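Local coordinates for protein lectin (Cicer arietinum, PDB 4OEI) that binds calcium or magnesium ions through a hemopexin-type four-bladed beta propeller and probably recognises carbohydrate, at residues Gly60-Phe65 / Phe75-Cys80; Ile117-Arg122 / Tyr130-Asp135. All coordinates share one frame; numbering follows the deposited sequence.

How the contacts relate
Contacts 1 and 2 show how a propeller fold reuses one design: each joins the first strand of a blade to the second, beside the central channel. In both, an aspartate just before the inner strand turns its carbonyl to the magnesium ion and its carboxylate to a backbone N-H past the end of the second strand. D62 O lies 2.5 Å from the magnesium and D118 O 2.2 Å, while N4 O and D171 O complete the backbone part of the site and water 2 is a further ligand. The two contacts, their centres about 11 Å apart, also touch directly: F65 CD2 packs 3.7 Å from A120 CB, and C63 lies against I117 and A119.

Contact 1 of 2, residues Gly60-Phe65 / Phe75-Cys80; sequences GIDCSF and FYENFC. With MG (magnesium ion), chain D.
D62 and F75 meet where strand 63-66 pairs with strand 71-76 in a beta hairpin of one propeller blade, D62 N donating to F75 O at 2.9 Å. With CG set between the backbone N and the carbonyl carbon (chi1 61°), the D62 carboxylate extends past F75 to the type II' turn Y76-F79, where OD2 accepts from E77 N at 2.7 Å through its syn lone pair. The turn that leads into strand 79-84 is thus tied back to the loop just before the inner strand. Y76 lies alongside, its CD1 3.4 Å from D62 OD2, and one face of its ring carries E77 CG. Y76 OH is hydrogen-bonded, and E77 OE2 salt-bridged, to K100 of the second subunit, so the turn contributes to the interface between the two chains.

The F75 side chain rises from the sheet on the same face as C63, with I117, I101 and F105 around its ring. C63 O accepts from F75 N at 2.7 Å and thereby lies at the edge of that ring. F65 also reaches the edge, its side chain passing at a slant, CE2 to F75 CE2 4.0 Å. C63 SG approaches the F75 ring obliquely, 4.7 Å from its centroid, a sulfur-aromatic contact. Water 1 supplies the last link, donating to D62 OD1 at 2.8 Å and to E77 O at 2.6 Å.

Contact 2 of 2, residues Ile117-Arg122 / Tyr130-Asp135; sequences IDAAFR and YLFKGD. With MG (magnesium ion), chain D; SO4 (sulfate ion), chain C.
D118 faces K133 and G134 across a hairpin of a predicted hemopexin repeat, and its side chain can be followed outward atom by atom. CB comes 3.1 Å from F132 O. From CG, placed anti to the carbonyl carbon (chi1 -69°), the D118 side chain crosses that of K133 at about a right angle, CG standing 3.8 Å from K133 CD. At the tip the oxygens part: OD1 accepts from G134 N at 2.8 Å, almost in line with its own C-O bond, and takes a second hydrogen from water 3, which also donates to G134 O. Water 2, a magnesium ligand, donates to OD2. The ammonium of K133 turns elsewhere, to the carbonyls of G116 and V112.

At the root of this side chain the backbone forms a classic beta bulge, D118 N and A119 N both donating to F132 O. Regular antiparallel pairing follows through A120-L131 to F121-Y130. On one face F121, Y130 and F132 cluster, with F121 CE1 3.7 Å from F132 CZ and F121 CE2 3.6 Å from Y130 CD2; Y130 OH donates to a sulfate that probably came from the crystallisation liquor. The other face brings A120 CB to L131 CG, and I117, from the loop just before the strand, adds its CD1 to L131 CD2. F65 of strand 63-66 in the preceding blade packs on A120 and L131, and C63 on I117, while strand 136-141 continues the sheet beyond strand 128-133.

Contact 1 of 2, residues Gly60-Phe65 / Phe75-Cys80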
# COMPACT_ATOMS: atom_id res chain seq x y z
N GLY A 60 -6.70 -4.65 6.75
CA GLY A 60 -8.02 -5.14 6.42
C GLY A 60 -8.46 -4.69 5.05
O GLY A 60 -7.67 -4.15 4.27
N ILE A 61 -9.74 -4.90 4.75
CA ILE A 61 -10.31 -4.54 3.46
C ILE A 61 -11.38 -3.48 3.68
O ILE A 61 -12.27 -3.67 4.52
CB ILE A 61 -10.91 -5.79 2.76
CG1 ILE A 61 -9.79 -6.75 2.32
CG2 ILE A 61 -11.69 -5.40 1.53
CD1 ILE A 61 -9.46 -7.84 3.30
N ASP A 62 -11.31 -2.35 2.97
CA ASP A 62 -12.31 -1.30 3.16
C ASP A 62 -13.39 -1.24 2.08
O ASP A 62 -14.38 -0.51 2.22
CB ASP A 62 -11.66 0.09 3.42
CG ASP A 62 -10.77 0.59 2.27
OD1 ASP A 62 -11.09 0.39 1.07
OD2 ASP A 62 -9.74 1.24 2.59
N CYS A 63 -13.21 -2.02 1.02
CA CYS A 63 -14.20 -2.10 -0.04
C CYS A 63 -13.92 -3.30 -0.91
O CYS A 63 -12.77 -3.71 -1.04
CB CYS A 63 -14.14 -0.85 -0.91
SG CYS A 63 -15.33 -0.90 -2.28
N SER A 64 -14.97 -3.87 -1.49
CA SER A 64 -14.78 -5.01 -2.37
C SER A 64 -16.06 -5.45 -3.05
O SER A 64 -17.14 -4.96 -2.74
CB SER A 64 -14.15 -6.17 -1.59
OG SER A 64 -14.98 -6.58 -0.52
N PHE A 65 -15.93 -6.37 -4.00
CA PHE A 65 -17.08 -6.90 -4.72
C PHE A 65 -16.70 -8.17 -5.47
O PHE A 65 -15.57 -8.31 -5.95
CB PHE A 65 -17.66 -5.83 -5.67
CG PHE A 65 -16.74 -5.41 -6.80
CD1 PHE A 65 -16.67 -6.14 -7.98
CD2 PHE A 65 -15.99 -4.24 -6.69
CE1 PHE A 65 -15.87 -5.70 -9.05
CE2 PHE A 65 -15.19 -3.79 -7.74
CZ PHE A 65 -15.13 -4.53 -8.93
N PHE A 75 -10.12 -3.91 -1.74
CA PHE A 75 -9.42 -2.63 -1.69
C PHE A 75 -9.01 -2.22 -0.28
O PHE A 75 -9.55 -2.68 0.74
CB PHE A 75 -10.35 -1.50 -2.15
CG PHE A 75 -10.95 -1.69 -3.51
CD1 PHE A 75 -10.45 -0.99 -4.62
CD2 PHE A 75 -12.04 -2.54 -3.69
CE1 PHE A 75 -11.02 -1.14 -5.88
CE2 PHE A 75 -12.61 -2.70 -4.95
CZ PHE A 75 -12.11 -1.99 -6.06
N TYR A 76 -8.04 -1.32 -0.25
CA TYR A 76 -7.60 -0.68 0.97
C TYR A 76 -6.99 0.64 0.56
O TYR A 76 -5.88 0.70 0.05
CB TYR A 76 -6.57 -1.49 1.74
CG TYR A 76 -6.25 -0.73 2.99
CD1 TYR A 76 -7.21 -0.58 4.00
CD2 TYR A 76 -5.07 -0.00 3.09
CE1 TYR A 76 -7.00 0.27 5.08
CE2 TYR A 76 -4.85 0.85 4.16
CZ TYR A 76 -5.81 0.99 5.15
OH TYR A 76 -5.60 1.84 6.19
N GLU A 77 -7.75 1.71 0.79
CA GLU A 77 -7.33 3.05 0.41
C GLU A 77 -7.04 3.00 -1.10
O GLU A 77 -7.74 2.29 -1.82
CB GLU A 77 -6.12 3.48 1.22
CG GLU A 77 -6.43 3.52 2.72
CD GLU A 77 -5.34 4.18 3.54
OE1 GLU A 77 -4.22 4.35 3.01
OE2 GLU A 77 -5.62 4.51 4.72
N ASN A 78 -6.04 3.71 -1.59
CA ASN A 78 -5.83 3.68 -3.04
C ASN A 78 -5.35 2.36 -3.68
O ASN A 78 -5.14 2.30 -4.89
CB ASN A 78 -4.93 4.86 -3.48
CG ASN A 78 -3.46 4.65 -3.15
OD1 ASN A 78 -2.97 3.53 -3.12
ND2 ASN A 78 -2.73 5.74 -2.93
N PHE A 79 -5.20 1.30 -2.89
CA PHE A 79 -4.74 0.02 -3.44
C PHE A 79 -5.84 -1.05 -3.53
O PHE A 79 -6.81 -1.02 -2.78
CB PHE A 79 -3.56 -0.52 -2.62
CG PHE A 79 -2.34 0.37 -2.67
CD1 PHE A 79 -2.07 1.28 -1.65
CD2 PHE A 79 -1.45 0.29 -3.75
CE1 PHE A 79 -0.94 2.11 -1.70
CE2 PHE A 79 -0.32 1.11 -3.82
CZ PHE A 79 -0.06 2.02 -2.79
N CYS A 80 -5.67 -2.00 -4.45
CA CYS A 80 -6.65 -3.08 -4.63
C CYS A 80 -6.00 -4.30 -5.25
O CYS A 80 -4.87 -4.25 -5.71
CB CYS A 80 -7.79 -2.61 -5.54
SG CYS A 80 -7.26 -2.26 -7.24
MG MG D . -16.12 0.99 3.06
O HOH W 1 -10.24 1.65 -1.34
O HOH W 2 -15.62 3.45 3.45

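Contact 2 of 2, residues Ile117-Arg122 / Tyr130-Asp135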
# COMPACT_ATOMS: atom_id res chain seq x y z
N ILE A 117 -12.36 3.83 -2.46
CA ILE A 117 -13.77 3.57 -2.79
C ILE A 117 -14.43 3.09 -1.49
O ILE A 117 -13.86 2.27 -0.75
CB ILE A 117 -13.90 2.50 -3.89
CG1 ILE A 117 -13.16 2.97 -5.15
CG2 ILE A 117 -15.37 2.23 -4.19
CD1 ILE A 117 -13.20 2.00 -6.33
N ASP A 118 -15.62 3.61 -1.20
CA ASP A 118 -16.35 3.27 0.02
C ASP A 118 -16.98 1.89 0.01
O ASP A 118 -16.88 1.13 0.97
CB ASP A 118 -17.47 4.29 0.27
CG ASP A 118 -16.94 5.66 0.66
OD1 ASP A 118 -17.67 6.65 0.42
OD2 ASP A 118 -15.80 5.75 1.22
N ALA A 119 -17.68 1.57 -1.08
CA ALA A 119 -18.36 0.28 -1.13
C ALA A 119 -18.71 -0.08 -2.55
O ALA A 119 -18.58 0.74 -3.45
CB ALA A 119 -19.64 0.34 -0.30
N ALA A 120 -19.18 -1.30 -2.74
CA ALA A 120 -19.54 -1.75 -4.06
C ALA A 120 -20.33 -3.06 -4.03
O ALA A 120 -20.38 -3.75 -3.01
CB ALA A 120 -18.26 -1.92 -4.89
N PHE A 121 -20.96 -3.38 -5.16
CA PHE A 121 -21.70 -4.63 -5.30
C PHE A 121 -21.90 -5.00 -6.77
O PHE A 121 -22.02 -4.13 -7.63
CB PHE A 121 -23.04 -4.58 -4.53
CG PHE A 121 -24.12 -3.76 -5.18
CD1 PHE A 121 -24.43 -2.49 -4.72
CD2 PHE A 121 -24.86 -4.27 -6.24
CE1 PHE A 121 -25.46 -1.74 -5.29
CE2 PHE A 121 -25.88 -3.54 -6.83
CZ PHE A 121 -26.19 -2.27 -6.35
N ARG A 122 -21.92 -6.30 -7.02
CA ARG A 122 -22.08 -6.86 -8.36
C ARG A 122 -23.51 -6.73 -8.89
O ARG A 122 -24.47 -7.00 -8.18
CB ARG A 122 -21.69 -8.34 -8.33
CG ARG A 122 -21.70 -9.05 -9.68
CD ARG A 122 -20.44 -8.77 -10.46
NE ARG A 122 -20.23 -9.71 -11.55
CZ ARG A 122 -20.95 -9.77 -12.67
NH1 ARG A 122 -21.96 -8.93 -12.86
NH2 ARG A 122 -20.66 -10.67 -13.60
N TYR A 130 -21.38 -1.81 -9.38
CA TYR A 130 -21.67 -0.44 -8.93
C TYR A 130 -20.72 -0.15 -7.75
O TYR A 130 -20.51 -1.00 -6.88
CB TYR A 130 -23.14 -0.32 -8.47
CG TYR A 130 -24.16 -0.48 -9.58
CD1 TYR A 130 -24.43 0.56 -10.48
CD2 TYR A 130 -24.86 -1.68 -9.74
CE1 TYR A 130 -25.36 0.40 -11.51
CE2 TYR A 130 -25.78 -1.85 -10.76
CZ TYR A 130 -26.03 -0.81 -11.64
OH TYR A 130 -26.95 -1.00 -12.66
N LEU A 131 -20.14 1.05 -7.73
CA LEU A 131 -19.23 1.45 -6.67
C LEU A 131 -19.63 2.83 -6.13
O LEU A 131 -20.11 3.68 -6.88
CB LEU A 131 -17.78 1.47 -7.20
CG LEU A 131 -17.30 0.18 -7.87
CD1 LEU A 131 -17.72 0.17 -9.34
CD2 LEU A 131 -15.80 0.07 -7.75
N PHE A 132 -19.41 3.04 -4.84
CA PHE A 132 -19.79 4.28 -4.17
C PHE A 132 -18.64 4.98 -3.45
O PHE A 132 -17.77 4.33 -2.86
CB PHE A 132 -20.91 3.98 -3.17
CG PHE A 132 -22.03 3.16 -3.74
CD1 PHE A 132 -23.14 3.77 -4.30
CD2 PHE A 132 -21.94 1.76 -3.78
CE1 PHE A 132 -24.15 3.01 -4.89
CE2 PHE A 132 -22.95 0.99 -4.37
CZ PHE A 132 -24.06 1.62 -4.93
N LYS A 133 -18.65 6.31 -3.49
CA LYS A 133 -17.65 7.14 -2.82
C LYS A 133 -18.40 8.43 -2.53
O LYS A 133 -18.93 9.07 -3.43
CB LYS A 133 -16.45 7.41 -3.74
CG LYS A 133 -15.34 8.28 -3.13
CD LYS A 133 -14.85 7.73 -1.80
CE LYS A 133 -13.71 8.54 -1.23
NZ LYS A 133 -12.43 8.33 -1.96
N GLY A 134 -18.48 8.79 -1.25
CA GLY A 134 -19.20 9.99 -0.88
C GLY A 134 -20.66 9.88 -1.31
O GLY A 134 -21.32 8.87 -1.04
N ASP A 135 -21.16 10.90 -1.98
CA ASP A 135 -22.54 10.91 -2.44
C ASP A 135 -22.61 10.61 -3.94
O ASP A 135 -23.64 10.82 -4.57
CB ASP A 135 -23.17 12.28 -2.16
CG ASP A 135 -22.43 13.42 -2.84
OD1 ASP A 135 -22.82 14.59 -2.64
OD2 ASP A 135 -21.45 13.15 -3.57
MG MG D . -16.12 0.99 3.06
S SO4 C . -28.31 2.57 -12.69
O1 SO4 C . -29.48 3.19 -13.35
O2 SO4 C . -27.98 1.31 -13.36
O3 SO4 C . -27.16 3.48 -12.78
O4 SO4 C . -28.63 2.33 -11.27
O HOH W 3 -20.29 6.36 -0.67
O HOH W 2 -15.62 3.45 3.45